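Local coordinates for protein peptidase S15/CocE/NonD (Thaumarchaeota archaeon SCGC AB-539-E09, PDB 4PF1) that probably acts as a serine aminopeptidase of the S15 family, with an alpha/beta-hydrolase catalytic domain that cleaves peptides from the N-terminal end, at residues D426-D431 with V574-S579. Sequence-based numbering, arbitrary orientation.
Sequences DEYVSD and VQVQSS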
ATOM      1  N   ASP A 426     -43.359  -4.425   8.058  1.00 14.74           N
ATOM      2  CA  ASP A 426     -42.179  -3.807   8.655  1.00 14.22           C
ATOM      3  C   ASP A 426     -42.205  -2.334   8.292  1.00 18.30           C
ATOM      4  O   ASP A 426     -42.445  -1.995   7.132  1.00 17.66           O
ATOM      5  CB  ASP A 426     -40.892  -4.494   8.189  1.00 15.40           C
ATOM      6  CG  ASP A 426     -40.840  -5.955   8.571  1.00 24.67           C
ATOM      7  OD1 ASP A 426     -40.726  -6.249   9.785  1.00 25.95           O
ATOM      8  OD2 ASP A 426     -40.962  -6.806   7.667  1.00 29.79           O
ATOM      9  N   GLU A 427     -42.034  -1.459   9.290  1.00 15.09           N
ATOM     10  CA  GLU A 427     -42.157  -0.020   9.100  1.00 14.59           C
ATOM     11  C   GLU A 427     -40.837   0.728   9.279  1.00 18.28           C
ATOM     12  O   GLU A 427     -40.015   0.356  10.119  1.00 18.59           O
ATOM     13  CB  GLU A 427     -43.198   0.526  10.084  1.00 16.18           C
ATOM     14  CG  GLU A 427     -43.701   1.923   9.772  1.00 21.30           C
ATOM     15  CD  GLU A 427     -44.695   2.440  10.790  1.00 31.54           C
ATOM     16  OE1 GLU A 427     -44.258   2.910  11.864  1.00 21.75           O
ATOM     17  OE2 GLU A 427     -45.914   2.374  10.516  1.00 20.49           O
ATOM     18  N   TYR A 428     -40.660   1.813   8.501  1.00 13.83           N
ATOM     19  CA  TYR A 428     -39.528   2.738   8.592  1.00 13.23           C
ATOM     20  C   TYR A 428     -39.909   4.092   8.004  1.00 17.56           C
ATOM     21  O   TYR A 428     -40.851   4.182   7.207  1.00 17.02           O
ATOM     22  CB  TYR A 428     -38.256   2.178   7.921  1.00 13.58           C
ATOM     23  CG  TYR A 428     -38.265   2.171   6.407  1.00 14.59           C
ATOM     24  CD1 TYR A 428     -38.901   1.156   5.699  1.00 16.32           C
ATOM     25  CD2 TYR A 428     -37.560   3.127   5.681  1.00 15.10           C
ATOM     26  CE1 TYR A 428     -38.831   1.087   4.309  1.00 16.38           C
ATOM     27  CE2 TYR A 428     -37.520   3.094   4.287  1.00 15.85           C
ATOM     28  CZ  TYR A 428     -38.157   2.070   3.605  1.00 21.33           C
ATOM     29  OH  TYR A 428     -38.119   2.023   2.232  1.00 19.39           O
ATOM     30  N   VAL A 429     -39.184   5.146   8.403  1.00 13.70           N
ATOM     31  CA  VAL A 429     -39.426   6.490   7.897  1.00 12.95           C
ATOM     32  C   VAL A 429     -38.287   6.875   6.953  1.00 15.75           C
ATOM     33  O   VAL A 429     -37.113   6.823   7.337  1.00 14.07           O
ATOM     34  CB  VAL A 429     -39.620   7.532   9.034  1.00 16.71           C
ATOM     35  CG1 VAL A 429     -39.822   8.938   8.468  1.00 16.39           C
ATOM     36  CG2 VAL A 429     -40.789   7.148   9.942  1.00 16.70           C
ATOM     37  N   SER A 430     -38.637   7.241   5.711  1.00 12.73           N
ATOM     38  CA  SER A 430     -37.666   7.691   4.727  1.00 12.74           C
ATOM     39  C   SER A 430     -37.656   9.215   4.688  1.00 16.29           C
ATOM     40  O   SER A 430     -38.684   9.838   4.398  1.00 15.93           O
ATOM     41  CB  SER A 430     -37.980   7.111   3.355  1.00 17.50           C
ATOM     42  OG  SER A 430     -37.196   7.736   2.350  1.00 29.20           O
ATOM     43  N   ASP A 431     -36.506   9.814   5.012  1.00 12.01           N
ATOM     44  CA  ASP A 431     -36.361  11.262   5.061  1.00 12.20           C
ATOM     45  C   ASP A 431     -35.518  11.764   3.873  1.00 16.38           C
ATOM     46  O   ASP A 431     -34.301  11.554   3.849  1.00 14.79           O
ATOM     47  CB  ASP A 431     -35.737  11.689   6.409  1.00 13.86           C
ATOM     48  CG  ASP A 431     -35.614  13.190   6.629  1.00 22.37           C
ATOM     49  OD1 ASP A 431     -36.202  13.961   5.838  1.00 23.83           O
ATOM     50  OD2 ASP A 431     -34.950  13.591   7.604  1.00 25.83           O
ATOM     51  N   VAL A 574     -31.916  -9.774   2.251  1.00 13.10           N
ATOM     52  CA  VAL A 574     -32.703  -8.826   1.480  1.00 12.88           C
ATOM     53  C   VAL A 574     -32.725  -7.489   2.245  1.00 16.89           C
ATOM     54  O   VAL A 574     -33.062  -7.461   3.434  1.00 17.16           O
ATOM     55  CB  VAL A 574     -34.132  -9.354   1.160  1.00 16.96           C
ATOM     56  CG1 VAL A 574     -35.024  -8.248   0.591  1.00 16.98           C
ATOM     57  CG2 VAL A 574     -34.072 -10.537   0.202  1.00 16.67           C
ATOM     58  N   GLN A 575     -32.315  -6.403   1.575  1.00 12.37           N
ATOM     59  CA  GLN A 575     -32.347  -5.054   2.138  1.00 11.50           C
ATOM     60  C   GLN A 575     -33.260  -4.172   1.291  1.00 14.00           C
ATOM     61  O   GLN A 575     -33.197  -4.233   0.062  1.00 13.26           O
ATOM     62  CB  GLN A 575     -30.935  -4.452   2.243  1.00 12.35           C
ATOM     63  CG  GLN A 575     -30.158  -4.932   3.474  1.00 16.87           C
ATOM     64  CD  GLN A 575     -28.814  -4.256   3.655  1.00 26.57           C
ATOM     65  OE1 GLN A 575     -28.586  -3.118   3.230  1.00 20.31           O
ATOM     66  NE2 GLN A 575     -27.905  -4.929   4.343  1.00 16.72           N
ATOM     67  N   VAL A 576     -34.165  -3.415   1.943  1.00 10.95           N
ATOM     68  CA  VAL A 576     -35.093  -2.502   1.257  1.00 10.75           C
ATOM     69  C   VAL A 576     -34.930  -1.072   1.826  1.00 14.58           C
ATOM     70  O   VAL A 576     -34.937  -0.877   3.043  1.00 14.23           O
ATOM     71  CB  VAL A 576     -36.571  -2.998   1.298  1.00 14.79           C
ATOM     72  CG1 VAL A 576     -37.555  -1.884   0.921  1.00 14.68           C
ATOM     73  CG2 VAL A 576     -36.765  -4.205   0.386  1.00 14.73           C
ATOM     74  N   GLN A 577     -34.766  -0.086   0.928  1.00 10.29           N
ATOM     75  CA  GLN A 577     -34.616   1.326   1.282  1.00 10.04           C
ATOM     76  C   GLN A 577     -35.338   2.211   0.247  1.00 13.51           C
ATOM     77  O   GLN A 577     -35.847   1.684  -0.747  1.00 12.84           O
ATOM     78  CB  GLN A 577     -33.130   1.706   1.431  1.00 10.40           C
ATOM     79  CG  GLN A 577     -32.263   1.379   0.222  1.00 11.86           C
ATOM     80  CD  GLN A 577     -30.799   1.543   0.526  1.00 23.74           C
ATOM     81  OE1 GLN A 577     -30.246   0.877   1.403  1.00 15.58           O
ATOM     82  NE2 GLN A 577     -30.129   2.417  -0.209  1.00 18.19           N
ATOM     83  N   SER A 578     -35.415   3.539   0.493  1.00 10.73           N
ATOM     84  CA  SER A 578     -36.165   4.451  -0.380  1.00 11.00           C
ATOM     85  C   SER A 578     -35.304   5.537  -1.067  1.00 15.53           C
ATOM     86  O   SER A 578     -35.853   6.453  -1.693  1.00 14.61           O
ATOM     87  CB  SER A 578     -37.300   5.106   0.396  1.00 14.31           C
ATOM     88  OG  SER A 578     -38.355   4.192   0.633  1.00 21.92           O
ATOM     89  N   SER A 579     -33.970   5.415  -0.982  1.00 12.63           N
ATOM     90  CA  SER A 579     -33.024   6.331  -1.624  1.00 12.21           C
ATOM     91  C   SER A 579     -31.681   5.636  -1.854  1.00 17.92           C
ATOM     92  O   SER A 579     -31.339   4.695  -1.136  1.00 17.99           O
ATOM     93  CB  SER A 579     -32.841   7.606  -0.801  1.00 14.06           C
ATOM     94  OG  SER A 579     -32.502   7.339   0.547  1.00 13.62           O
TER
HETATM   95  O   HOH W   1     -34.550   7.356   2.366  1.00 15.95           O
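Tyr428 and Ser578 meet through their hydroxyls. Tyr428 OH lies 2.7 Å from Ser578 OG in a hydrogen bond that either group could donate. Tyr428 OH also touches the backbone just before the serine, 3.4 Å from Gln577 C. Val576 CG1 approaches Tyr428 OH more loosely, at 4.2 Å. The Tyr428 ring stands obliquely to Val576 O and Gln577 CA.

Ser430, two residues on and on the same side of its strand, packs against the other side-chain atom of Ser578. Ser430 OG is 3.3 Å from Ser578 CB, and the two CB atoms of Ser430 and Ser578 are 3.6 Å apart. With OG anti to the backbone N (chi1 169°), Ser430 sets this oxygen beside Ser578 CB. Ser430 OG hydrogen-bonds to Gln589 OE1. Ser430 OG also accepts a bond from a water oxygen at 2.7 Å. That water also hydrogen-bonds to Ser579 OG, so it bridges the two segments. Ser578 OG has a second partner in Gln608.

Further back, Gln577 NE2 bonds to Ser579 O at 2.7 Å, linking the last strand residue to the loop after it. This bond is bent (N-H...O 138°). Gln577 OE1 hydrogen-bonds to Lys506 NZ.

The contact is buried and joins two different antiparallel sheets of the C-terminal non-catalytic domain through side chains, with no backbone hydrogen bond between the two segments. This is consistent with the beta-sandwich (jelly-roll) fold of this domain family. Strand 425-430 pairs with strand 606-625. Strand 571-577 runs between strands 471-474 and 502-510. Leu471 and Trp503 from these two neighbours also pack against Tyr428.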